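NDP-rhamnosyltransferase (Saccharopolyspora spinosa, PDB 3TSA) belongs to the GT-B class of glycosyltransferases, built from two Rossmann-like domains that face each other across a cleft. Local coordinates at residues 221-226 with 240-245; 288-293 with 305-310; 90-95 with 150-155; 120-125 with 140-145; 32-37 with 47-52. All blocks are in the same frame, centred on the assembly; numbering follows the deposited sequence.

Interaction 1 of 5, residues 221-226 with 240-245; sequences VCICMG and RAVAAA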
# COMPACT_ATOMS: atom_id res chain seq x y z
N VAL A 221 -13.64 -7.85 24.51
CA VAL A 221 -14.65 -7.23 23.68
C VAL A 221 -13.97 -6.02 23.06
O VAL A 221 -13.45 -5.15 23.78
CB VAL A 221 -15.80 -6.75 24.61
CG1 VAL A 221 -16.83 -5.82 23.86
CG2 VAL A 221 -16.51 -7.99 25.19
N CYS A 222 -13.97 -5.91 21.71
CA CYS A 222 -13.42 -4.71 21.09
C CYS A 222 -14.55 -3.71 20.76
O CYS A 222 -15.53 -4.11 20.09
CB CYS A 222 -12.64 -5.08 19.82
SG CYS A 222 -12.05 -3.68 18.81
N ILE A 223 -14.35 -2.43 21.04
CA ILE A 223 -15.27 -1.37 20.67
C ILE A 223 -14.52 -0.57 19.65
O ILE A 223 -13.44 -0.02 19.94
CB ILE A 223 -15.66 -0.47 21.90
CG1 ILE A 223 -16.40 -1.31 22.92
CG2 ILE A 223 -16.43 0.77 21.40
CD1 ILE A 223 -16.46 -0.53 24.30
N CYS A 224 -15.06 -0.54 18.42
CA CYS A 224 -14.37 0.07 17.29
C CYS A 224 -15.37 0.92 16.50
O CYS A 224 -16.42 0.39 15.97
CB CYS A 224 -13.78 -1.03 16.44
SG CYS A 224 -12.79 -0.25 15.09
N MET A 225 -15.14 2.23 16.58
CA MET A 225 -15.97 3.25 15.90
C MET A 225 -15.01 4.22 15.17
O MET A 225 -14.00 4.63 15.76
CB MET A 225 -16.88 3.98 16.91
CG MET A 225 -17.94 3.01 17.33
SD MET A 225 -18.92 3.69 18.62
CE MET A 225 -19.71 2.18 19.25
N GLY A 226 -15.29 4.50 13.90
CA GLY A 226 -14.42 5.39 13.09
C GLY A 226 -14.65 6.90 13.23
O GLY A 226 -15.58 7.37 13.91
N ARG A 240 -21.76 4.87 25.48
CA ARG A 240 -22.74 3.82 25.77
C ARG A 240 -22.10 2.47 25.70
O ARG A 240 -22.34 1.65 26.57
CB ARG A 240 -23.95 3.85 24.82
CG ARG A 240 -24.91 5.01 25.14
CD ARG A 240 -25.76 5.49 23.96
NE ARG A 240 -26.64 6.63 24.38
CZ ARG A 240 -27.30 7.43 23.53
NH1 ARG A 240 -27.17 7.35 22.24
NH2 ARG A 240 -28.03 8.43 24.05
N ALA A 241 -21.27 2.23 24.70
CA ALA A 241 -20.63 0.90 24.57
C ALA A 241 -19.61 0.64 25.65
O ALA A 241 -19.50 -0.47 26.13
CB ALA A 241 -19.93 0.76 23.15
N VAL A 242 -18.83 1.67 25.99
CA VAL A 242 -17.76 1.54 27.04
C VAL A 242 -18.44 1.21 28.39
O VAL A 242 -18.00 0.33 29.12
CB VAL A 242 -16.94 2.81 27.15
CG1 VAL A 242 -16.11 2.76 28.46
CG2 VAL A 242 -15.97 2.81 25.95
N ALA A 243 -19.56 1.87 28.68
CA ALA A 243 -20.26 1.63 29.97
C ALA A 243 -20.84 0.22 30.00
O ALA A 243 -20.62 -0.57 30.95
CB ALA A 243 -21.37 2.65 30.13
N ALA A 244 -21.55 -0.18 28.94
CA ALA A 244 -22.13 -1.49 28.92
C ALA A 244 -21.04 -2.59 29.01
O ALA A 244 -21.22 -3.60 29.75
CB ALA A 244 -22.97 -1.64 27.66
N ALA A 245 -19.94 -2.42 28.27
CA ALA A 245 -18.92 -3.48 28.23
C ALA A 245 -18.19 -3.54 29.56
O ALA A 245 -17.99 -4.63 30.12
CB ALA A 245 -17.89 -3.29 27.07
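Ile223 is the side chain on which this contact turns. Its CG1 stands anti to the carbonyl carbon (chi1 -63°) and its chain runs on extended (chi2 166°), so CD1 is pushed out from the strand onto the backbone of the helix. There CD1 lies 3.5 Å from Ala241 O, a carbonyl already bonded to Ala245 N one turn on, so the methyl meets a carbonyl that has its hydrogen bond. The same CD1 is 3.8 Å from Val242 CG2, the branch anti to the carbonyl carbon, and touches Ala245 CB at 4.2 Å. CG2 of Ile223, anti to the backbone N, packs 3.9 Å from Ala241 CB. That small methyl therefore sits against both arms of one isoleucine, with Met225 beside it: an extended thioether chain brings CE to 4.2 Å from Ala241 CB. At the far end Val221 CG1 closes on Ala245 CB at 4.2 Å. No hydrogen bond crosses between the segments. Ile291 of the adjacent strand 289-292 adds to the same layer, and Phe346 of helix 343-354 touches Ala241. Strand 221-224 and helix 240-245 run nearly antiparallel, 170° apart with their axes 9.5 Å from each other, as in a beta-alpha-beta crossover; helix 236-246 here leads back to the neighbouring parallel strand 251-256 of the C-terminal Rossmann-like domain.

Interaction 2 of 5, residues 288-293 with 305-310; sequences ELVICA and LGIPQL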
# COMPACT_ATOMS: atom_id res chain seq x y z
N GLU A 288 -13.83 -11.79 21.53
CA GLU A 288 -14.98 -12.68 21.34
C GLU A 288 -16.21 -11.89 20.81
O GLU A 288 -17.22 -12.51 20.49
CB GLU A 288 -15.39 -13.29 22.72
CG GLU A 288 -14.40 -14.37 23.15
CD GLU A 288 -14.85 -14.95 24.47
OE1 GLU A 288 -15.90 -15.61 24.49
OE2 GLU A 288 -14.24 -14.64 25.49
N LEU A 289 -16.09 -10.57 20.73
CA LEU A 289 -17.23 -9.73 20.31
C LEU A 289 -16.68 -8.40 19.80
O LEU A 289 -15.65 -7.96 20.37
CB LEU A 289 -18.20 -9.53 21.49
CG LEU A 289 -19.40 -8.58 21.33
CD1 LEU A 289 -20.38 -9.13 20.30
CD2 LEU A 289 -20.10 -8.29 22.67
N VAL A 290 -17.31 -7.79 18.77
CA VAL A 290 -16.94 -6.48 18.33
C VAL A 290 -18.17 -5.59 18.54
O VAL A 290 -19.26 -6.02 18.12
CB VAL A 290 -16.56 -6.42 16.83
CG1 VAL A 290 -16.24 -4.91 16.44
CG2 VAL A 290 -15.33 -7.24 16.69
N ILE A 291 -18.02 -4.45 19.21
CA ILE A 291 -19.22 -3.52 19.27
C ILE A 291 -18.82 -2.40 18.29
O ILE A 291 -17.75 -1.78 18.43
CB ILE A 291 -19.40 -2.87 20.71
CG1 ILE A 291 -19.78 -3.94 21.74
CG2 ILE A 291 -20.52 -1.81 20.68
CD1 ILE A 291 -19.59 -3.56 23.22
N CYS A 292 -19.70 -2.14 17.33
CA CYS A 292 -19.38 -1.17 16.28
C CYS A 292 -20.64 -0.50 15.77
O CYS A 292 -21.75 -0.84 16.20
CB CYS A 292 -18.64 -1.86 15.14
SG CYS A 292 -19.57 -3.23 14.33
N ALA A 293 -20.51 0.36 14.78
CA ALA A 293 -21.72 1.08 14.31
C ALA A 293 -22.23 0.40 13.00
O ALA A 293 -23.35 0.75 12.50
CB ALA A 293 -21.38 2.56 14.07
N LEU A 305 -13.33 -12.89 10.11
CA LEU A 305 -12.61 -13.59 11.12
C LEU A 305 -13.54 -14.45 12.03
O LEU A 305 -13.10 -15.04 13.03
CB LEU A 305 -11.76 -12.57 11.91
CG LEU A 305 -10.58 -11.87 11.22
CD1 LEU A 305 -9.92 -10.89 12.22
CD2 LEU A 305 -9.65 -13.00 10.75
N GLY A 306 -14.84 -14.44 11.75
CA GLY A 306 -15.86 -15.26 12.45
C GLY A 306 -16.21 -14.69 13.84
O GLY A 306 -16.62 -15.43 14.72
N ILE A 307 -16.10 -13.36 14.00
CA ILE A 307 -16.30 -12.69 15.30
C ILE A 307 -17.69 -12.01 15.28
O ILE A 307 -17.97 -11.16 14.44
CB ILE A 307 -15.24 -11.64 15.53
CG1 ILE A 307 -13.79 -12.16 15.40
CG2 ILE A 307 -15.42 -11.02 16.97
CD1 ILE A 307 -13.52 -13.37 16.24
N PRO A 308 -18.56 -12.40 16.22
CA PRO A 308 -19.88 -11.76 16.20
C PRO A 308 -19.82 -10.30 16.62
O PRO A 308 -18.87 -9.84 17.23
CB PRO A 308 -20.72 -12.56 17.18
CG PRO A 308 -19.78 -13.23 18.07
CD PRO A 308 -18.44 -13.42 17.28
N GLN A 309 -20.89 -9.57 16.28
CA GLN A 309 -20.92 -8.15 16.50
C GLN A 309 -22.20 -7.72 17.16
O GLN A 309 -23.27 -8.27 16.93
CB GLN A 309 -20.77 -7.33 15.18
CG GLN A 309 -19.49 -7.69 14.41
CD GLN A 309 -19.78 -8.15 13.02
OE1 GLN A 309 -19.47 -9.28 12.64
NE2 GLN A 309 -20.42 -7.29 12.26
N LEU A 310 -22.03 -6.72 18.01
CA LEU A 310 -23.19 -5.99 18.57
C LEU A 310 -23.15 -4.63 17.82
O LEU A 310 -22.19 -3.90 17.96
CB LEU A 310 -22.89 -5.77 20.01
CG LEU A 310 -24.08 -5.63 20.98
CD1 LEU A 310 -23.76 -5.30 22.44
CD2 LEU A 310 -25.29 -5.03 20.47
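The flat groups that meet here are peptide units, with no aromatic ring among them. Val290 N lies in the plane of the Pro308 carbonyl and bonds to its O at 3.0 Å, whereas Leu310 N approaches Val290 O nearly along the C=O axis, at 2.9 Å. Cys292 N comes to Leu310 O in the same end-on way, at 3.1 Å. The Pro308 ring turns its CG and CD toward Glu288 O, CD at 3.6 Å, and the Glu288 carboxylate forms a salt bridge with Arg219. The three bonds set Val290 beside Gln309 and Ile291 beside Leu310 in parallel register, with CA-H groups adding to the grip on the acceptors: Gln309 CA is 3.1 Å from Val290 O.

On the face of Val290 and Gln309, the Val290 and Ile307 side chains cross at about a right angle, their CG2 methyls 3.8 Å apart; Ala302 of helix 296-304 touches both Val290 and Gln309. On the face of Ile291 and Leu310 these two side chains lie alongside each other, Ile291 CG1 4.0 Å from Leu310 CB. Leu289, with CG anti to the backbone N (chi1 174°) and chi2 at 66°, lays CD1 against the partner backbone, 3.5 Å from Pro308 O. Helix 343-354 packs on Leu289 and Leu310. Gly306, at positive phi in a Schellman motif, ends helix 296-304 and lets the chain turn into strand 309-311, completing a beta-alpha-beta unit of the Rossmann-like C-terminal domain.

Interaction 3 of 5, residues 90-95 with 150-155; sequences QTASNV and GPFSDR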
# COMPACT_ATOMS: atom_id res chain seq x y z
N GLN A 90 -31.92 13.27 -0.98
CA GLN A 90 -31.06 14.44 -0.69
C GLN A 90 -29.57 14.06 -0.86
O GLN A 90 -28.75 14.83 -1.42
CB GLN A 90 -31.41 15.04 0.69
CG GLN A 90 -30.29 15.71 1.55
CD GLN A 90 -30.45 15.38 3.14
OE1 GLN A 90 -31.58 15.29 3.69
NE2 GLN A 90 -29.31 15.19 3.83
N THR A 91 -29.21 12.84 -0.43
CA THR A 91 -27.88 12.34 -0.70
C THR A 91 -27.54 12.38 -2.18
O THR A 91 -26.47 12.91 -2.55
CB THR A 91 -27.68 10.88 -0.16
OG1 THR A 91 -27.95 10.93 1.23
CG2 THR A 91 -26.23 10.46 -0.34
N ALA A 92 -28.44 11.83 -3.01
CA ALA A 92 -28.20 11.81 -4.44
C ALA A 92 -28.16 13.26 -4.97
O ALA A 92 -27.29 13.62 -5.80
CB ALA A 92 -29.26 11.02 -5.16
N SER A 93 -29.03 14.12 -4.46
CA SER A 93 -28.98 15.48 -4.95
C SER A 93 -27.62 16.14 -4.68
O SER A 93 -27.04 16.77 -5.58
CB SER A 93 -30.08 16.28 -4.32
OG SER A 93 -31.29 15.88 -4.87
N ASN A 94 -27.14 16.00 -3.43
CA ASN A 94 -25.81 16.49 -3.07
C ASN A 94 -24.76 15.96 -3.96
O ASN A 94 -23.95 16.76 -4.44
CB ASN A 94 -25.43 16.14 -1.65
CG ASN A 94 -26.39 16.74 -0.66
OD1 ASN A 94 -27.19 17.58 -1.04
ND2 ASN A 94 -26.34 16.30 0.61
N VAL A 95 -24.71 14.64 -4.14
CA VAL A 95 -23.71 14.04 -4.99
C VAL A 95 -23.81 14.45 -6.47
O VAL A 95 -22.77 14.67 -7.14
CB VAL A 95 -23.63 12.47 -4.82
CG1 VAL A 95 -22.59 11.94 -5.69
CG2 VAL A 95 -23.33 12.12 -3.29
N GLY A 150 -33.25 2.47 -3.96
CA GLY A 150 -34.61 3.10 -4.59
C GLY A 150 -34.59 4.58 -4.99
O GLY A 150 -34.27 5.03 -6.13
N PRO A 151 -34.88 5.35 -4.00
CA PRO A 151 -34.80 6.80 -3.95
C PRO A 151 -33.48 7.38 -4.44
O PRO A 151 -33.49 8.30 -5.27
CB PRO A 151 -35.06 7.14 -2.48
CG PRO A 151 -35.16 5.82 -1.79
CD PRO A 151 -35.41 4.75 -2.77
N PHE A 152 -32.34 6.81 -4.03
CA PHE A 152 -31.03 7.36 -4.45
C PHE A 152 -30.84 7.20 -5.97
O PHE A 152 -30.53 8.17 -6.69
CB PHE A 152 -29.86 6.75 -3.65
CG PHE A 152 -28.49 7.24 -4.10
CD1 PHE A 152 -27.90 6.69 -5.25
CD2 PHE A 152 -27.80 8.24 -3.39
CE1 PHE A 152 -26.64 7.11 -5.70
CE2 PHE A 152 -26.53 8.69 -3.85
CZ PHE A 152 -25.96 8.11 -4.99
N SER A 153 -31.02 6.00 -6.48
CA SER A 153 -30.70 5.77 -7.86
C SER A 153 -31.72 6.52 -8.75
O SER A 153 -31.33 7.08 -9.82
CB SER A 153 -30.75 4.29 -8.10
OG SER A 153 -30.74 4.06 -9.48
N ASP A 154 -32.97 6.60 -8.30
CA ASP A 154 -33.99 7.33 -9.08
C ASP A 154 -33.67 8.82 -9.16
O ASP A 154 -33.91 9.43 -10.23
CB ASP A 154 -35.36 7.16 -8.43
CG ASP A 154 -36.02 5.82 -8.82
OD1 ASP A 154 -35.48 5.05 -9.67
OD2 ASP A 154 -37.07 5.52 -8.23
N ARG A 155 -33.25 9.42 -8.05
CA ARG A 155 -32.87 10.85 -8.03
C ARG A 155 -31.63 11.09 -8.85
O ARG A 155 -31.52 12.09 -9.56
CB ARG A 155 -32.74 11.30 -6.57
CG ARG A 155 -32.44 12.80 -6.34
CD ARG A 155 -33.64 13.67 -6.89
NE ARG A 155 -33.26 15.05 -6.64
CZ ARG A 155 -33.89 16.13 -7.12
NH1 ARG A 155 -34.95 16.01 -7.93
NH2 ARG A 155 -33.43 17.32 -6.77
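Two helices of the N-terminal Rossmann-like domain of this GT-B protein, 82-113 and 151-166, pack here at a signed crossing angle of -37°, with the segment axes 8.1 Å apart at their closest and Ala92 the small residue between them. The apolar part centres on Phe152, whose CG is anti to the backbone N (chi1 177°), a setting that swings the ring toward the partner helix. Ala92 CB lies over one face in a CH-pi contact, offset toward the rim and 3.6 Å from Phe152 CD2. Thr91 approaches the ring at its edge, with CG2 3.9 Å from CE2, while its OG1 bonds back to Leu87 O. Arg155 CB also rests on the Ala92 methyl, at 3.8 Å. Leu125 of helix 125-133 touches the Phe152 side chain as well.

The polar part is formed by Ser93 and Arg155. The Arg155 chain bends at chi2 (63°) and brings the guanidinium side-on to Ser93, whose hydroxyl also bonds to Glu89 O in its own helix; Arg155 NH1 forms a salt bridge with Glu158. Two nitrogens share one acceptor in the guanidinium plane: NE reaches Ser93 OG nearly straight at 2.8 Å, and NH2 more obliquely at 3.2 Å.

Interaction 4 of 5, residues 120-125 with 140-145; sequences VDVCAL and LHRWGV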
# COMPACT_ATOMS: atom_id res chain seq x y z
N VAL A 120 -15.15 2.97 -9.83
CA VAL A 120 -15.94 4.06 -9.30
C VAL A 120 -16.73 3.58 -8.13
O VAL A 120 -17.42 2.55 -8.24
CB VAL A 120 -16.88 4.52 -10.44
CG1 VAL A 120 -17.84 5.63 -9.95
CG2 VAL A 120 -16.00 5.07 -11.64
N ASP A 121 -16.66 4.29 -6.98
CA ASP A 121 -17.57 3.98 -5.87
C ASP A 121 -19.04 4.05 -6.34
O ASP A 121 -19.41 4.96 -7.07
CB ASP A 121 -17.25 5.02 -4.80
CG ASP A 121 -18.20 5.03 -3.58
OD1 ASP A 121 -19.37 4.62 -3.55
OD2 ASP A 121 -17.73 5.64 -2.58
N VAL A 122 -19.89 3.10 -5.89
CA VAL A 122 -21.31 3.09 -6.32
C VAL A 122 -21.99 4.40 -6.15
O VAL A 122 -22.80 4.77 -7.02
CB VAL A 122 -22.15 1.99 -5.59
CG1 VAL A 122 -23.58 2.30 -5.70
CG2 VAL A 122 -21.93 0.68 -6.34
N CYS A 123 -21.69 5.13 -5.08
CA CYS A 123 -22.28 6.46 -4.89
C CYS A 123 -21.56 7.64 -5.56
O CYS A 123 -22.12 8.74 -5.61
CB CYS A 123 -22.32 6.78 -3.45
SG CYS A 123 -23.53 5.71 -2.56
N ALA A 124 -20.36 7.42 -6.12
CA ALA A 124 -19.64 8.54 -6.71
C ALA A 124 -20.13 8.76 -8.14
O ALA A 124 -19.52 8.33 -9.12
CB ALA A 124 -18.12 8.29 -6.65
N LEU A 125 -21.30 9.42 -8.26
CA LEU A 125 -21.94 9.62 -9.52
C LEU A 125 -21.09 10.31 -10.55
O LEU A 125 -21.28 10.02 -11.72
CB LEU A 125 -23.25 10.40 -9.34
CG LEU A 125 -24.27 9.73 -8.39
CD1 LEU A 125 -25.45 10.70 -8.15
CD2 LEU A 125 -24.66 8.44 -9.06
N LEU A 140 -18.24 -0.41 -11.31
CA LEU A 140 -18.69 0.15 -10.04
C LEU A 140 -18.16 -0.76 -8.90
O LEU A 140 -18.03 -1.98 -9.05
CB LEU A 140 -20.26 0.22 -9.94
CG LEU A 140 -20.91 1.39 -10.68
CD1 LEU A 140 -22.38 1.52 -10.17
CD2 LEU A 140 -20.11 2.70 -10.53
N HIS A 141 -17.88 -0.14 -7.75
CA HIS A 141 -17.43 -0.90 -6.56
C HIS A 141 -18.28 -0.62 -5.32
O HIS A 141 -18.31 0.52 -4.83
CB HIS A 141 -15.96 -0.52 -6.26
CG HIS A 141 -15.28 -1.46 -5.32
ND1 HIS A 141 -15.45 -1.38 -3.96
CD2 HIS A 141 -14.46 -2.53 -5.54
CE1 HIS A 141 -14.76 -2.35 -3.37
NE2 HIS A 141 -14.17 -3.07 -4.30
N ARG A 142 -18.93 -1.65 -4.79
CA ARG A 142 -19.65 -1.53 -3.54
C ARG A 142 -18.66 -1.59 -2.39
O ARG A 142 -17.71 -2.39 -2.41
CB ARG A 142 -20.62 -2.69 -3.39
CG ARG A 142 -21.80 -2.46 -4.33
CD ARG A 142 -22.72 -3.69 -4.37
NE ARG A 142 -23.94 -3.27 -5.15
CZ ARG A 142 -24.62 -4.15 -5.91
NH1 ARG A 142 -24.29 -5.48 -5.91
NH2 ARG A 142 -25.65 -3.71 -6.68
N TRP A 143 -18.92 -0.78 -1.36
CA TRP A 143 -18.11 -0.95 -0.13
C TRP A 143 -18.69 -2.03 0.79
O TRP A 143 -18.00 -2.55 1.70
CB TRP A 143 -17.97 0.39 0.58
CG TRP A 143 -19.32 0.83 1.09
CD1 TRP A 143 -19.89 0.45 2.26
CD2 TRP A 143 -20.30 1.53 0.37
NE1 TRP A 143 -21.17 0.93 2.35
CE2 TRP A 143 -21.46 1.61 1.20
CE3 TRP A 143 -20.31 2.18 -0.88
CZ2 TRP A 143 -22.61 2.27 0.82
CZ3 TRP A 143 -21.46 2.84 -1.27
CH2 TRP A 143 -22.62 2.88 -0.41
N GLY A 144 -19.95 -2.40 0.56
CA GLY A 144 -20.60 -3.38 1.44
C GLY A 144 -22.10 -3.47 1.11
O GLY A 144 -22.45 -3.65 -0.04
N VAL A 145 -22.95 -3.37 2.13
CA VAL A 145 -24.41 -3.36 1.91
C VAL A 145 -24.74 -2.11 1.08
O VAL A 145 -24.17 -1.02 1.33
CB VAL A 145 -25.17 -3.37 3.24
CG1 VAL A 145 -26.67 -3.23 2.99
CG2 VAL A 145 -24.90 -4.70 3.96
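Strands 117-121 and 138-141 are the parallel partners of a beta-alpha-beta unit in the N-terminal Rossmann-like domain, and this contact takes in their C-terminal ends, past which the chains diverge. The tight part is the end still paired as sheet. His141 N bonds to Val120 O at 2.8 Å, and Leu140 CD2 packs 3.7 Å from Val120 CB. Beyond it Val122 CG2 lies alongside Arg142 CG, also at 3.7 Å, while the guanidinium goes on to Asp146 and Asp180.

Past the strand ends the backbone bonding weakens, although every touching residue is buried. Val122 N still hydrogen-bonds to His141 O, but at 3.2 Å and from well above the carbonyl plane. Trp143 fills in with side-chain contacts: its CG takes the crowded position between backbone N and carbonyl carbon (chi1 67°), which brings the six-membered ring back to the turn. The ring edge receives Cys123 SG, 3.7 Å from CH2, and Asp121 OD1; NE1 bonds to Asp317 in the C-terminal half of the chain. Asp121 OD2 accepts from Leu9 N and is bonded to His14. Asp121 OD1 closes an Asx turn, taking Cys123 N at 2.8 Å from above the carboxylate plane.

Interaction 5 of 5, residues 32-37 with 47-52; sequences VLIAAP and AGLTTA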
# COMPACT_ATOMS: atom_id res chain seq x y z
N VAL A 32 -2.33 2.69 -11.35
CA VAL A 32 -3.54 3.09 -10.62
C VAL A 32 -3.33 4.50 -10.13
O VAL A 32 -2.25 4.83 -9.62
CB VAL A 32 -3.70 2.20 -9.43
CG1 VAL A 32 -4.77 2.74 -8.41
CG2 VAL A 32 -3.93 0.64 -9.92
N LEU A 33 -4.35 5.34 -10.28
CA LEU A 33 -4.28 6.69 -9.73
C LEU A 33 -5.62 6.98 -9.06
O LEU A 33 -6.72 6.73 -9.66
CB LEU A 33 -4.07 7.69 -10.90
CG LEU A 33 -3.87 9.21 -10.57
CD1 LEU A 33 -2.59 9.47 -9.76
CD2 LEU A 33 -3.77 10.10 -11.84
N ILE A 34 -5.58 7.53 -7.84
CA ILE A 34 -6.80 7.83 -7.09
C ILE A 34 -7.19 9.33 -7.25
O ILE A 34 -6.42 10.20 -6.82
CB ILE A 34 -6.53 7.62 -5.59
CG1 ILE A 34 -5.92 6.24 -5.33
CG2 ILE A 34 -7.85 7.81 -4.76
CD1 ILE A 34 -6.77 5.18 -5.71
N ALA A 35 -8.36 9.65 -7.83
CA ALA A 35 -8.74 11.07 -7.89
C ALA A 35 -9.22 11.40 -6.44
O ALA A 35 -10.19 10.79 -5.93
CB ALA A 35 -9.90 11.26 -8.93
N ALA A 36 -8.54 12.33 -5.76
CA ALA A 36 -8.71 12.53 -4.34
C ALA A 36 -8.96 13.99 -4.02
O ALA A 36 -8.09 14.86 -4.29
CB ALA A 36 -7.48 12.06 -3.58
N PRO A 37 -10.13 14.29 -3.47
CA PRO A 37 -10.23 15.61 -2.89
C PRO A 37 -9.44 15.57 -1.58
O PRO A 37 -9.03 14.48 -1.13
CB PRO A 37 -11.75 15.79 -2.62
CG PRO A 37 -12.28 14.47 -2.46
CD PRO A 37 -11.31 13.45 -3.17
N ALA A 47 -1.95 4.29 2.24
CA ALA A 47 -2.04 2.93 1.58
C ALA A 47 -0.98 2.60 0.48
O ALA A 47 -0.98 1.58 -0.21
CB ALA A 47 -3.44 2.71 1.01
N GLY A 48 -0.11 3.62 0.40
CA GLY A 48 1.01 3.59 -0.52
C GLY A 48 0.60 3.99 -1.93
O GLY A 48 1.27 3.70 -2.92
N LEU A 49 -0.58 4.59 -2.04
CA LEU A 49 -1.12 4.91 -3.34
C LEU A 49 -0.81 6.30 -3.80
O LEU A 49 -0.43 7.18 -2.99
CB LEU A 49 -2.64 4.67 -3.41
CG LEU A 49 -2.93 3.20 -3.11
CD1 LEU A 49 -4.42 2.99 -2.87
CD2 LEU A 49 -2.42 2.23 -4.20
N THR A 50 -0.96 6.51 -5.11
CA THR A 50 -0.78 7.88 -5.63
C THR A 50 -2.12 8.54 -6.00
O THR A 50 -3.06 7.85 -6.41
CB THR A 50 0.20 7.92 -6.84
OG1 THR A 50 -0.30 7.10 -7.85
CG2 THR A 50 1.58 7.42 -6.38
N THR A 51 -2.09 9.87 -5.96
CA THR A 51 -3.29 10.70 -6.14
C THR A 51 -3.20 11.76 -7.22
O THR A 51 -2.10 12.18 -7.68
CB THR A 51 -3.68 11.41 -4.83
OG1 THR A 51 -2.62 12.28 -4.38
CG2 THR A 51 -4.07 10.40 -3.75
N ALA A 52 -4.37 12.11 -7.71
CA ALA A 52 -4.53 13.32 -8.51
C ALA A 52 -5.43 14.20 -7.65
O ALA A 52 -6.50 13.78 -7.22
CB ALA A 52 -5.16 13.01 -9.83
O HOH W 1 -1.18 4.69 -7.05
O HOH W 2 -0.25 6.59 -10.45
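Val32 O is held by two waters, each donating a hydrogen bond of 2.8 Å to it. Both lead on to Thr50: water 1 accepts from Thr50 N at 2.7 Å, and water 2 is bonded to Thr50 OG1 at the same length. Thr50 keeps OG1 between its backbone N and carbonyl carbon (chi1 59°), which sets the hydroxyl where water 2 can link it to Val32 O. The two strands are thus joined by solvent where their direct ladder has not yet begun.

The direct ladder starts two residues further along the first strand, at Ile34. Ile34 N meets Thr50 O in the carbonyl plane at 2.9 Å, almost straight. Ala52 N then bonds to Ile34 O from above the carbonyl plane, and Ala36 N approaches Ala52 O nearly along the C=O axis. This is parallel pairing of strands 31-36 and 50-53, linked through helix 38-46 as a beta-alpha-beta unit of the N-terminal Rossmann-like sheet; Gly48, in a Schellman motif, ends that helix. Strand 50-53 is outermost within its own chain, but Thr50 and Thr51 pair in parallel with a strand of the second subunit, so the sheet continues across the interface.

On one face Leu33, CG anti to the backbone N, lays CD2 3.8 Å from Ala52 CB, and Leu109 of helix 82-113 touches both residues. On the other, the Ile34 and Leu49 side chains cross obliquely, CG1 of Ile34 4.1 Å from CB of Leu49, and Thr51 CG2 packs 3.8 Å from Ala36 CB, while Thr51 OG1 is hydrogen-bonded to His45 NE2.

How the interactions relate
Interactions 1 and 2 both reach the sheet of the C-terminal domain and touch directly: their strands 219-224 and 289-292 are neighbours, Ala241 CB packs 3.6 Å from Ile291 CG2, and the two centres are 10 Å apart. Interactions 4 and 5 share the N-terminal sheet without touching, their centres 17 Å apart. Interaction 3 lies beside interaction 4, which is nested within its chain loop, and Val95 CG1 comes to 3.2 Å from Cys123 O. Between the domains, interactions 2 and 4 approach to about 10 Å at their nearest atoms. In interaction 4 the Arg142 side chain is about 8 Å from a bound magnesium ion.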